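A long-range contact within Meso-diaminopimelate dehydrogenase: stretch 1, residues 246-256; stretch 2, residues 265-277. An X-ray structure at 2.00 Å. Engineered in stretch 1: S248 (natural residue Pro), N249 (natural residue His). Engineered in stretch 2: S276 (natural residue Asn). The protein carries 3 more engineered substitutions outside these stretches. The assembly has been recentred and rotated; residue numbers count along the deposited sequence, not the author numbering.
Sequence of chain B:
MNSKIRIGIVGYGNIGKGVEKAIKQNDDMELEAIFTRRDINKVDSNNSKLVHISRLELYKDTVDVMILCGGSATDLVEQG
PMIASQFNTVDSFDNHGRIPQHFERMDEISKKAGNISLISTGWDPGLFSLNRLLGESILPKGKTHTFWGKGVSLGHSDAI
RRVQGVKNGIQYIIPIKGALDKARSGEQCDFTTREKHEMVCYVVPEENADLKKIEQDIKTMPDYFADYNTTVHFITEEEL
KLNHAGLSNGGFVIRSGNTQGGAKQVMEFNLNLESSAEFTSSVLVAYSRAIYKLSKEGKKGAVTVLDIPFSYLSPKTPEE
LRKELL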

ATOM      1  N   GLY B 246      10.159  16.647  19.038  1.00 33.52           N
ATOM      2  CA  GLY B 246       9.404  15.404  19.105  1.00 33.64           C
ATOM      3  C   GLY B 246       8.153  15.315  18.243  1.00 34.93           C
ATOM      4  O   GLY B 246       7.215  14.600  18.590  1.00 32.83           O
ATOM      5  N   LEU B 247       8.144  16.014  17.111  1.00 33.61           N
ATOM      6  CA  LEU B 247       6.983  16.013  16.223  1.00 35.68           C
ATOM      7  C   LEU B 247       7.119  15.044  15.050  1.00 34.88           C
ATOM      8  O   LEU B 247       6.201  14.919  14.236  1.00 36.49           O
ATOM      9  CB  LEU B 247       6.744  17.424  15.676  1.00 36.33           C
ATOM     10  CG  LEU B 247       6.689  18.545  16.724  1.00 39.92           C
ATOM     11  CD1 LEU B 247       6.548  19.887  16.027  1.00 39.23           C
ATOM     12  CD2 LEU B 247       5.529  18.307  17.691  1.00 40.11           C
ATOM     13  N   SER B 248       8.256  14.358  14.967  1.00 31.88           N
ATOM     14  CA  SER B 248       8.494  13.428  13.877  1.00 32.44           C
ATOM     15  C   SER B 248       8.231  11.969  14.241  1.00 32.15           C
ATOM     16  O   SER B 248       8.262  11.590  15.407  1.00 30.80           O
ATOM     17  CB  SER B 248       9.921  13.591  13.369  1.00 33.73           C
ATOM     18  OG  SER B 248      10.138  14.925  12.943  1.00 35.57           O
ATOM     19  N   ASN B 249       7.967  11.152  13.226  1.00 32.31           N
ATOM     20  CA  ASN B 249       7.694   9.741  13.451  1.00 30.92           C
ATOM     21  C   ASN B 249       7.743   8.952  12.148  1.00 31.58           C
ATOM     22  O   ASN B 249       7.994   9.495  11.060  1.00 31.02           O
ATOM     23  CB  ASN B 249       6.314   9.564  14.101  1.00 31.27           C
ATOM     24  CG  ASN B 249       6.319   8.516  15.215  1.00 33.23           C
ATOM     25  OD1 ASN B 249       6.942   7.465  15.092  1.00 29.72           O
ATOM     26  ND2 ASN B 249       5.611   8.801  16.301  1.00 35.45           N
ATOM     27  N   GLY B 250       7.493   7.659  12.271  1.00 29.77           N
ATOM     28  CA  GLY B 250       7.514   6.788  11.117  1.00 32.56           C
ATOM     29  C   GLY B 250       7.345   5.356  11.568  1.00 31.91           C
ATOM     30  O   GLY B 250       7.072   5.081  12.740  1.00 30.65           O
ATOM     31  N   GLY B 251       7.511   4.437  10.632  1.00 30.94           N
ATOM     32  CA  GLY B 251       7.370   3.038  10.960  1.00 30.06           C
ATOM     33  C   GLY B 251       7.535   2.208   9.716  1.00 30.43           C
ATOM     34  O   GLY B 251       7.696   2.752   8.617  1.00 28.17           O
ATOM     35  N   PHE B 252       7.491   0.893   9.904  1.00 28.09           N
ATOM     36  CA  PHE B 252       7.635  -0.076   8.837  1.00 27.80           C
ATOM     37  C   PHE B 252       6.639  -1.223   8.999  1.00 28.42           C
ATOM     38  O   PHE B 252       6.351  -1.652  10.119  1.00 26.10           O
ATOM     39  CB  PHE B 252       9.042  -0.686   8.845  1.00 27.62           C
ATOM     40  CG  PHE B 252      10.145   0.320   8.774  1.00 30.20           C
ATOM     41  CD1 PHE B 252      10.510   1.058   9.895  1.00 30.14           C
ATOM     42  CD2 PHE B 252      10.806   0.554   7.578  1.00 31.04           C
ATOM     43  CE1 PHE B 252      11.520   2.019   9.819  1.00 34.09           C
ATOM     44  CE2 PHE B 252      11.814   1.510   7.491  1.00 31.52           C
ATOM     45  CZ  PHE B 252      12.172   2.245   8.614  1.00 33.43           C
ATOM     46  N   VAL B 253       6.104  -1.692   7.875  1.00 26.05           N
ATOM     47  CA  VAL B 253       5.211  -2.841   7.860  1.00 25.91           C
ATOM     48  C   VAL B 253       5.807  -3.774   6.814  1.00 26.28           C
ATOM     49  O   VAL B 253       5.771  -3.486   5.616  1.00 25.29           O
ATOM     50  CB  VAL B 253       3.770  -2.479   7.467  1.00 26.20           C
ATOM     51  CG1 VAL B 253       2.929  -3.745   7.413  1.00 27.01           C
ATOM     52  CG2 VAL B 253       3.184  -1.509   8.485  1.00 25.20           C
ATOM     53  N   ILE B 254       6.354  -4.895   7.271  1.00 25.28           N
ATOM     54  CA  ILE B 254       6.999  -5.842   6.380  1.00 24.69           C
ATOM     55  C   ILE B 254       6.399  -7.245   6.355  1.00 27.53           C
ATOM     56  O   ILE B 254       6.210  -7.863   7.401  1.00 26.58           O
ATOM     57  CB  ILE B 254       8.481  -5.967   6.751  1.00 26.37           C
ATOM     58  CG1 ILE B 254       9.159  -4.599   6.630  1.00 29.58           C
ATOM     59  CG2 ILE B 254       9.145  -7.014   5.890  1.00 27.06           C
ATOM     60  CD1 ILE B 254      10.546  -4.563   7.213  1.00 30.24           C
ATOM     61  N   ARG B 255       6.106  -7.751   5.164  1.00 25.61           N
ATOM     62  CA  ARG B 255       5.566  -9.099   5.056  1.00 28.14           C
ATOM     63  C   ARG B 255       6.640  -9.939   4.410  1.00 30.48           C
ATOM     64  O   ARG B 255       7.035  -9.703   3.259  1.00 28.04           O
ATOM     65  CB  ARG B 255       4.286  -9.144   4.212  1.00 28.40           C
ATOM     66  CG  ARG B 255       3.650 -10.543   4.092  1.00 27.83           C
ATOM     67  CD  ARG B 255       3.042 -11.034   5.418  1.00 29.15           C
ATOM     68  NE  ARG B 255       2.397 -12.346   5.286  1.00 26.76           N
ATOM     69  CZ  ARG B 255       1.872 -13.032   6.299  1.00 27.90           C
ATOM     70  NH1 ARG B 255       1.909 -12.538   7.531  1.00 25.73           N
ATOM     71  NH2 ARG B 255       1.302 -14.215   6.079  1.00 26.38           N
ATOM     72  N   SER B 256       7.136 -10.897   5.178  1.00 30.15           N
ATOM     73  CA  SER B 256       8.158 -11.798   4.699  1.00 35.20           C
ATOM     74  C   SER B 256       7.461 -13.124   4.471  1.00 37.47           C
ATOM     75  O   SER B 256       7.068 -13.802   5.420  1.00 37.49           O
ATOM     76  CB  SER B 256       9.262 -11.975   5.743  1.00 35.56           C
ATOM     77  OG  SER B 256      10.231 -12.899   5.276  1.00 39.14           O
TER
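Stretch 2, residues 265-277: QVMEFNLNLESSA

Stretch 2 runs as an extended strand from Q265 to L273, turns through E274 and S275, and enters a helix at the engineered S276, with S275 at the N-cap position. The strand lies antiparallel to strand 249-256 of stretch 1: the axes approach to 4.7 Å and their N-to-C directions differ by 175°, so neighbouring backbones stay in register from S256 opposite V266 to the engineered N249 opposite L273. Hydrogen-bonded pairs alternate with non-bonded ones. R255 and M267 are joined by R255 N to M267 O (2.8 Å) and M267 N to R255 O (3.0 Å); V253 and F269 by V253 N to F269 O (2.8 Å) and F269 N to V253 O (2.9 Å). The G251-L271 pair is looser, with G251 N to L271 O at 3.3 Å and L271 N to G251 O at 3.1 Å, whereas N249 N to L273 O (2.9 Å) and L273 N to N249 O (2.8 Å) are tight again. At the non-bonded pairs the chains come closer, CA of F252 lying 4.3 Å from CA of N270. Past the strand, S276 donates from its backbone N to L247 O (2.8 Å), tying the start of the helix to the loop before strand 249-256; water 1 bridges L247 O and A277 N.

Side chains of F252, I254, S256, V266, E268 and N270 share one face. There I254 CG2 packs on V266 CG1 (3.8 Å), and I254 CG1 on E268 CG (3.8 Å). E268 OE1 meets the edge of the F252 ring, 3.3 Å from CD2, and accepts a hydrogen bond from N270 ND2 (3.0 Å). V253, R255, M267 and F269 point to the other face, where V253 CB lies 4.4 Å from F269 CB. G250 has no side chain; a CB there would clash with L271 O. The engineered S248 donates from OG to E274 O (2.6 Å).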

ATOM      1  N   GLN B 265       9.801 -13.934  -0.782  1.00 31.66           N
ATOM      2  CA  GLN B 265       9.059 -12.802  -1.324  1.00 30.49           C
ATOM      3  C   GLN B 265       8.839 -11.803  -0.193  1.00 29.50           C
ATOM      4  O   GLN B 265       8.264 -12.146   0.836  1.00 26.85           O
ATOM      5  CB  GLN B 265       7.715 -13.276  -1.876  1.00 30.46           C
ATOM      6  CG  GLN B 265       7.800 -14.577  -2.672  1.00 29.50           C
ATOM      7  CD  GLN B 265       8.238 -14.388  -4.120  1.00 31.86           C
ATOM      8  OE1 GLN B 265       9.308 -13.842  -4.402  1.00 33.45           O
ATOM      9  NE2 GLN B 265       7.408 -14.855  -5.045  1.00 31.33           N
ATOM     10  N   VAL B 266       9.302 -10.570  -0.377  1.00 26.30           N
ATOM     11  CA  VAL B 266       9.145  -9.562   0.664  1.00 25.30           C
ATOM     12  C   VAL B 266       8.466  -8.282   0.196  1.00 25.29           C
ATOM     13  O   VAL B 266       8.857  -7.684  -0.813  1.00 25.11           O
ATOM     14  CB  VAL B 266      10.513  -9.171   1.284  1.00 26.79           C
ATOM     15  CG1 VAL B 266      10.295  -8.213   2.454  1.00 27.21           C
ATOM     16  CG2 VAL B 266      11.269 -10.421   1.737  1.00 29.19           C
ATOM     17  N   MET B 267       7.461  -7.871   0.959  1.00 23.71           N
ATOM     18  CA  MET B 267       6.695  -6.655   0.721  1.00 24.32           C
ATOM     19  C   MET B 267       6.969  -5.719   1.893  1.00 26.10           C
ATOM     20  O   MET B 267       7.055  -6.150   3.057  1.00 26.17           O
ATOM     21  CB  MET B 267       5.203  -6.962   0.680  1.00 25.08           C
ATOM     22  CG  MET B 267       4.792  -7.981  -0.375  1.00 21.72           C
ATOM     23  SD  MET B 267       3.128  -8.625  -0.028  1.00 27.14           S
ATOM     24  CE  MET B 267       2.152  -7.159  -0.230  1.00 23.10           C
ATOM     25  N   GLU B 268       7.109  -4.437   1.602  1.00 22.62           N
ATOM     26  CA  GLU B 268       7.369  -3.470   2.650  1.00 23.45           C
ATOM     27  C   GLU B 268       6.668  -2.148   2.393  1.00 26.56           C
ATOM     28  O   GLU B 268       6.578  -1.693   1.257  1.00 26.69           O
ATOM     29  CB  GLU B 268       8.891  -3.231   2.786  1.00 22.92           C
ATOM     30  CG  GLU B 268       9.252  -2.109   3.749  1.00 23.57           C
ATOM     31  CD  GLU B 268      10.755  -1.947   4.000  1.00 24.30           C
ATOM     32  OE1 GLU B 268      11.134  -0.922   4.603  1.00 27.58           O
ATOM     33  OE2 GLU B 268      11.552  -2.826   3.615  1.00 27.58           O
ATOM     34  N   PHE B 269       6.139  -1.557   3.457  1.00 25.83           N
ATOM     35  CA  PHE B 269       5.508  -0.249   3.384  1.00 27.73           C
ATOM     36  C   PHE B 269       6.125   0.494   4.558  1.00 27.36           C
ATOM     37  O   PHE B 269       6.237  -0.063   5.651  1.00 27.71           O
ATOM     38  CB  PHE B 269       3.993  -0.331   3.586  1.00 26.52           C
ATOM     39  CG  PHE B 269       3.306   1.013   3.567  1.00 26.55           C
ATOM     40  CD1 PHE B 269       3.011   1.647   2.361  1.00 26.23           C
ATOM     41  CD2 PHE B 269       2.978   1.653   4.754  1.00 25.65           C
ATOM     42  CE1 PHE B 269       2.394   2.908   2.345  1.00 26.51           C
ATOM     43  CE2 PHE B 269       2.366   2.906   4.751  1.00 27.38           C
ATOM     44  CZ  PHE B 269       2.072   3.535   3.541  1.00 26.78           C
ATOM     45  N   ASN B 270       6.552   1.729   4.346  1.00 25.94           N
ATOM     46  CA  ASN B 270       7.123   2.481   5.451  1.00 27.39           C
ATOM     47  C   ASN B 270       6.863   3.962   5.277  1.00 27.51           C
ATOM     48  O   ASN B 270       6.588   4.429   4.172  1.00 28.31           O
ATOM     49  CB  ASN B 270       8.629   2.189   5.607  1.00 24.32           C
ATOM     50  CG  ASN B 270       9.455   2.725   4.464  1.00 25.73           C
ATOM     51  OD1 ASN B 270       9.397   3.908   4.150  1.00 27.48           O
ATOM     52  ND2 ASN B 270      10.244   1.859   3.846  1.00 26.29           N
ATOM     53  N   LEU B 271       6.923   4.686   6.385  1.00 26.40           N
ATOM     54  CA  LEU B 271       6.681   6.116   6.395  1.00 27.84           C
ATOM     55  C   LEU B 271       7.813   6.847   7.116  1.00 28.35           C
ATOM     56  O   LEU B 271       8.334   6.367   8.123  1.00 27.11           O
ATOM     57  CB  LEU B 271       5.355   6.418   7.118  1.00 26.80           C
ATOM     58  CG  LEU B 271       4.054   5.835   6.552  1.00 26.11           C
ATOM     59  CD1 LEU B 271       2.957   5.938   7.603  1.00 26.22           C
ATOM     60  CD2 LEU B 271       3.647   6.572   5.276  1.00 24.21           C
ATOM     61  N   ASN B 272       8.175   8.015   6.600  1.00 29.43           N
ATOM     62  CA  ASN B 272       9.205   8.851   7.207  1.00 30.73           C
ATOM     63  C   ASN B 272       8.541  10.220   7.312  1.00 32.64           C
ATOM     64  O   ASN B 272       8.494  10.973   6.337  1.00 32.94           O
ATOM     65  CB  ASN B 272      10.437   8.915   6.308  1.00 34.39           C
ATOM     66  CG  ASN B 272      11.588   9.680   6.947  1.00 38.98           C
ATOM     67  OD1 ASN B 272      11.420  10.355   7.967  1.00 39.15           O
ATOM     68  ND2 ASN B 272      12.761   9.583   6.341  1.00 40.92           N
ATOM     69  N   LEU B 273       8.035  10.545   8.497  1.00 30.15           N
ATOM     70  CA  LEU B 273       7.300  11.792   8.688  1.00 30.10           C
ATOM     71  C   LEU B 273       7.973  12.855   9.543  1.00 32.12           C
ATOM     72  O   LEU B 273       8.141  12.679  10.747  1.00 32.00           O
ATOM     73  CB  LEU B 273       5.927  11.470   9.294  1.00 28.49           C
ATOM     74  CG  LEU B 273       5.238  10.205   8.756  1.00 29.39           C
ATOM     75  CD1 LEU B 273       4.051   9.838   9.648  1.00 29.87           C
ATOM     76  CD2 LEU B 273       4.802  10.426   7.319  1.00 28.16           C
ATOM     77  N   GLU B 274       8.334  13.974   8.927  1.00 31.92           N
ATOM     78  CA  GLU B 274       8.963  15.057   9.677  1.00 32.85           C
ATOM     79  C   GLU B 274       7.916  15.625  10.638  1.00 30.92           C
ATOM     80  O   GLU B 274       8.241  16.122  11.717  1.00 29.31           O
ATOM     81  CB  GLU B 274       9.456  16.153   8.726  1.00 35.47           C
ATOM     82  CG  GLU B 274      10.329  17.210   9.391  1.00 40.21           C
ATOM     83  CD  GLU B 274      10.667  18.370   8.457  1.00 42.03           C
ATOM     84  OE1 GLU B 274      11.017  18.111   7.289  1.00 40.53           O
ATOM     85  OE2 GLU B 274      10.591  19.540   8.899  1.00 44.24           O
ATOM     86  N   SER B 275       6.654  15.528  10.238  1.00 30.95           N
ATOM     87  CA  SER B 275       5.546  16.017  11.040  1.00 29.76           C
ATOM     88  C   SER B 275       4.438  14.967  11.112  1.00 30.82           C
ATOM     89  O   SER B 275       3.564  14.901  10.241  1.00 28.92           O
ATOM     90  CB  SER B 275       5.001  17.311  10.440  1.00 32.32           C
ATOM     91  OG  SER B 275       3.937  17.822  11.217  1.00 33.49           O
ATOM     92  N   SER B 276       4.481  14.151  12.161  1.00 28.53           N
ATOM     93  CA  SER B 276       3.506  13.099  12.358  1.00 32.93           C
ATOM     94  C   SER B 276       2.071  13.601  12.325  1.00 32.51           C
ATOM     95  O   SER B 276       1.236  13.059  11.608  1.00 34.05           O
ATOM     96  CB  SER B 276       3.754  12.393  13.695  1.00 36.29           C
ATOM     97  OG  SER B 276       2.791  11.370  13.895  1.00 40.60           O
ATOM     98  N   ALA B 277       1.789  14.641  13.099  1.00 32.16           N
ATOM     99  CA  ALA B 277       0.440  15.195  13.179  1.00 32.43           C
ATOM    100  C   ALA B 277      -0.124  15.686  11.850  1.00 33.12           C
ATOM    101  O   ALA B 277      -1.297  15.453  11.542  1.00 33.44           O
ATOM    102  CB  ALA B 277       0.402  16.320  14.206  1.00 32.84           C
TER
HETATM  103  O   HOH W   1       3.627  15.847  15.012  1.00 25.77           O
HETATM  104  O   HOH W   2      10.989  10.823  10.997  1.00 54.75           O
HETATM  105  O   HOH W   3       4.213  -5.034   3.818  1.00 38.30           O